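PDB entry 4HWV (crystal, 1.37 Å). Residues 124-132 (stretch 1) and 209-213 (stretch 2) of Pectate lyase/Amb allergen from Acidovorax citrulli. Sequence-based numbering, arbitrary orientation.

Stretch 1 (124-132) DYLAAYRPG
Stretch 2, residues 209-213: FPQWD

A single water links Tyr129 O and Trp212 NE1, which lie 3.5 Å apart at an angle too poor for a direct hydrogen bond; its O donates to Tyr129 O at 2.8 Å and accepts from Trp212 NE1 at 2.9 Å. The carbonyl is at the end of a helix and the indole comes from a strand, so the bridge satisfies two polar groups in a buried setting.

The frame is simple. Helix 124-129 runs nearly parallel to strand 211-213, 5° between their directions, with axes approaching to 10.6 Å; Tyr129 CA and Trp212 CA mark the register at 7.5 Å. Helical bonds Ala128 N to Asp124 O (2.9 Å), Tyr129 N to Tyr125 O (3.0 Å) and Arg130 N to Leu126 O (3.1 Å) hold the turn. Tyr129 relaxes to phi/psi -114/-2, Arg130 breaks out at -54/147 and occupies the N-cap position of the next helix, and Pro131 resumes helical values at -55/-36. The strand is extended, Gln211 at -104/137, Trp212 at -85/121 and Asp213 at -111/102.

The CA-to-CB bond of Trp212 (chi1 t, chi2 -112°) points toward stretch 1, and the residue meets three others. In Tyr125, one turn before Tyr129, that bond points toward stretch 2 (chi1 t, chi2 -89°), and Tyr125 OH accepts a hydrogen bond from Trp212 N at 3.1 Å and 158°. The same ring receives Trp212 CB at its edge, 4.0 Å from Tyr125 CE1, while Gln211 CG lies 3.7 Å from Tyr125 OH. The CA-to-CB bond of Tyr129 (chi1 m, chi2 -48°) points toward stretch 2, but the side chain's end leads away, leaving Tyr129 CB 4.2 Å from Trp212 CD1. Pro131, C-gamma exo, extends the apolar contact past the helix break, Pro131 CG 4.1 Å from Trp212 CZ2. The rule is economical: Trp212, bonded through N and NE1, gives the largest share, 85 Å², of 221 Å² buried, both sides summed.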

# COMPACT_ATOMS: atom_id res chain seq x y z
N ASP A 124 -25.84 -5.99 -8.03
CA ASP A 124 -26.54 -7.01 -8.84
C ASP A 124 -25.71 -8.28 -9.00
O ASP A 124 -26.25 -9.38 -9.01
CB ASP A 124 -26.89 -6.49 -10.23
CG ASP A 124 -28.15 -5.66 -10.26
OD1 ASP A 124 -28.69 -5.28 -9.19
OD2 ASP A 124 -28.59 -5.37 -11.39
N TYR A 125 -24.41 -8.12 -9.18
CA TYR A 125 -23.52 -9.25 -9.39
C TYR A 125 -23.49 -10.16 -8.16
O TYR A 125 -23.64 -11.38 -8.27
CB TYR A 125 -22.11 -8.72 -9.75
CG TYR A 125 -21.20 -9.75 -10.36
CD1 TYR A 125 -20.39 -10.54 -9.55
CD2 TYR A 125 -21.13 -9.93 -11.74
CE1 TYR A 125 -19.55 -11.51 -10.09
CE2 TYR A 125 -20.31 -10.89 -12.29
CZ TYR A 125 -19.51 -11.67 -11.47
OH TYR A 125 -18.68 -12.64 -11.99
N LEU A 126 -23.32 -9.56 -6.98
CA LEU A 126 -23.30 -10.34 -5.74
C LEU A 126 -24.66 -11.01 -5.51
O LEU A 126 -24.73 -12.16 -5.11
CB LEU A 126 -22.90 -9.49 -4.53
CG LEU A 126 -21.54 -8.78 -4.62
CD1 LEU A 126 -21.15 -8.19 -3.26
CD2 LEU A 126 -20.47 -9.73 -5.13
N ALA A 127 -25.75 -10.28 -5.80
CA ALA A 127 -27.09 -10.84 -5.59
C ALA A 127 -27.35 -12.03 -6.52
O ALA A 127 -28.00 -13.02 -6.14
CB ALA A 127 -28.16 -9.77 -5.78
N ALA A 128 -26.87 -11.93 -7.75
CA ALA A 128 -27.12 -12.97 -8.76
C ALA A 128 -26.26 -14.21 -8.55
O ALA A 128 -26.73 -15.33 -8.76
CB ALA A 128 -26.87 -12.41 -10.17
N TYR A 129 -25.01 -14.01 -8.16
CA TYR A 129 -24.02 -15.08 -8.28
C TYR A 129 -23.49 -15.63 -6.96
O TYR A 129 -22.71 -16.58 -6.97
CB TYR A 129 -22.87 -14.65 -9.21
CG TYR A 129 -23.37 -14.20 -10.57
CD1 TYR A 129 -24.29 -14.98 -11.28
CD2 TYR A 129 -22.95 -13.00 -11.12
CE1 TYR A 129 -24.76 -14.57 -12.52
CE2 TYR A 129 -23.42 -12.58 -12.35
CZ TYR A 129 -24.34 -13.36 -13.04
OH TYR A 129 -24.80 -12.92 -14.27
N ARG A 130 -23.93 -15.09 -5.83
CA ARG A 130 -23.57 -15.67 -4.53
C ARG A 130 -23.96 -17.16 -4.51
O ARG A 130 -24.94 -17.58 -5.15
CB ARG A 130 -24.24 -14.93 -3.38
CG ARG A 130 -25.76 -15.02 -3.38
CD ARG A 130 -26.40 -14.19 -2.26
NE ARG A 130 -27.86 -14.31 -2.31
CZ ARG A 130 -28.56 -15.30 -1.77
NH1 ARG A 130 -27.95 -16.26 -1.09
NH2 ARG A 130 -29.88 -15.32 -1.90
N PRO A 131 -23.17 -17.98 -3.81
CA PRO A 131 -23.45 -19.43 -3.84
C PRO A 131 -24.88 -19.80 -3.43
O PRO A 131 -25.45 -20.73 -4.01
CB PRO A 131 -22.42 -19.99 -2.85
CG PRO A 131 -21.28 -19.04 -2.94
CD PRO A 131 -21.93 -17.67 -3.06
N GLY A 132 -25.46 -19.08 -2.47
CA GLY A 132 -26.83 -19.35 -2.04
C GLY A 132 -27.88 -19.09 -3.11
O GLY A 132 -28.99 -19.60 -3.02
N PHE A 209 -12.44 -5.74 -12.12
CA PHE A 209 -13.62 -6.54 -12.46
C PHE A 209 -13.35 -8.04 -12.36
O PHE A 209 -13.52 -8.78 -13.32
CB PHE A 209 -14.14 -6.12 -13.85
CG PHE A 209 -14.55 -4.68 -13.88
CD1 PHE A 209 -15.78 -4.30 -13.33
CD2 PHE A 209 -13.70 -3.70 -14.39
CE1 PHE A 209 -16.14 -2.97 -13.29
CE2 PHE A 209 -14.07 -2.37 -14.34
CZ PHE A 209 -15.30 -2.00 -13.79
N PRO A 210 -12.93 -8.50 -11.16
CA PRO A 210 -12.71 -9.94 -11.00
C PRO A 210 -14.00 -10.71 -11.23
O PRO A 210 -15.10 -10.19 -10.97
CB PRO A 210 -12.27 -10.06 -9.53
CG PRO A 210 -12.89 -8.87 -8.88
CD PRO A 210 -12.82 -7.77 -9.89
N GLN A 211 -13.87 -11.94 -11.71
CA GLN A 211 -15.00 -12.77 -12.01
C GLN A 211 -15.15 -13.81 -10.92
O GLN A 211 -14.17 -14.41 -10.49
CB GLN A 211 -14.78 -13.49 -13.33
CG GLN A 211 -15.94 -14.39 -13.77
CD GLN A 211 -15.53 -15.33 -14.88
OE1 GLN A 211 -14.59 -16.12 -14.72
NE2 GLN A 211 -16.21 -15.23 -16.03
N TRP A 212 -16.39 -14.03 -10.49
CA TRP A 212 -16.66 -15.16 -9.61
C TRP A 212 -16.88 -16.41 -10.46
O TRP A 212 -17.75 -16.42 -11.34
CB TRP A 212 -17.89 -14.89 -8.74
CG TRP A 212 -18.30 -16.07 -7.91
CD1 TRP A 212 -19.44 -16.81 -8.05
CD2 TRP A 212 -17.60 -16.64 -6.78
NE1 TRP A 212 -19.48 -17.82 -7.11
CE2 TRP A 212 -18.37 -17.72 -6.31
CE3 TRP A 212 -16.39 -16.33 -6.13
CZ2 TRP A 212 -17.97 -18.51 -5.23
CZ3 TRP A 212 -15.99 -17.11 -5.05
CH2 TRP A 212 -16.79 -18.20 -4.61
N ASP A 213 -16.08 -17.44 -10.25
CA ASP A 213 -16.29 -18.70 -10.97
C ASP A 213 -16.76 -19.71 -9.94
O ASP A 213 -15.94 -20.24 -9.19
CB ASP A 213 -15.01 -19.19 -11.64
CG ASP A 213 -15.22 -20.51 -12.39
OD1 ASP A 213 -16.30 -21.14 -12.30
OD2 ASP A 213 -14.28 -20.92 -13.10
O HOH W 1 -21.95 -19.24 -6.72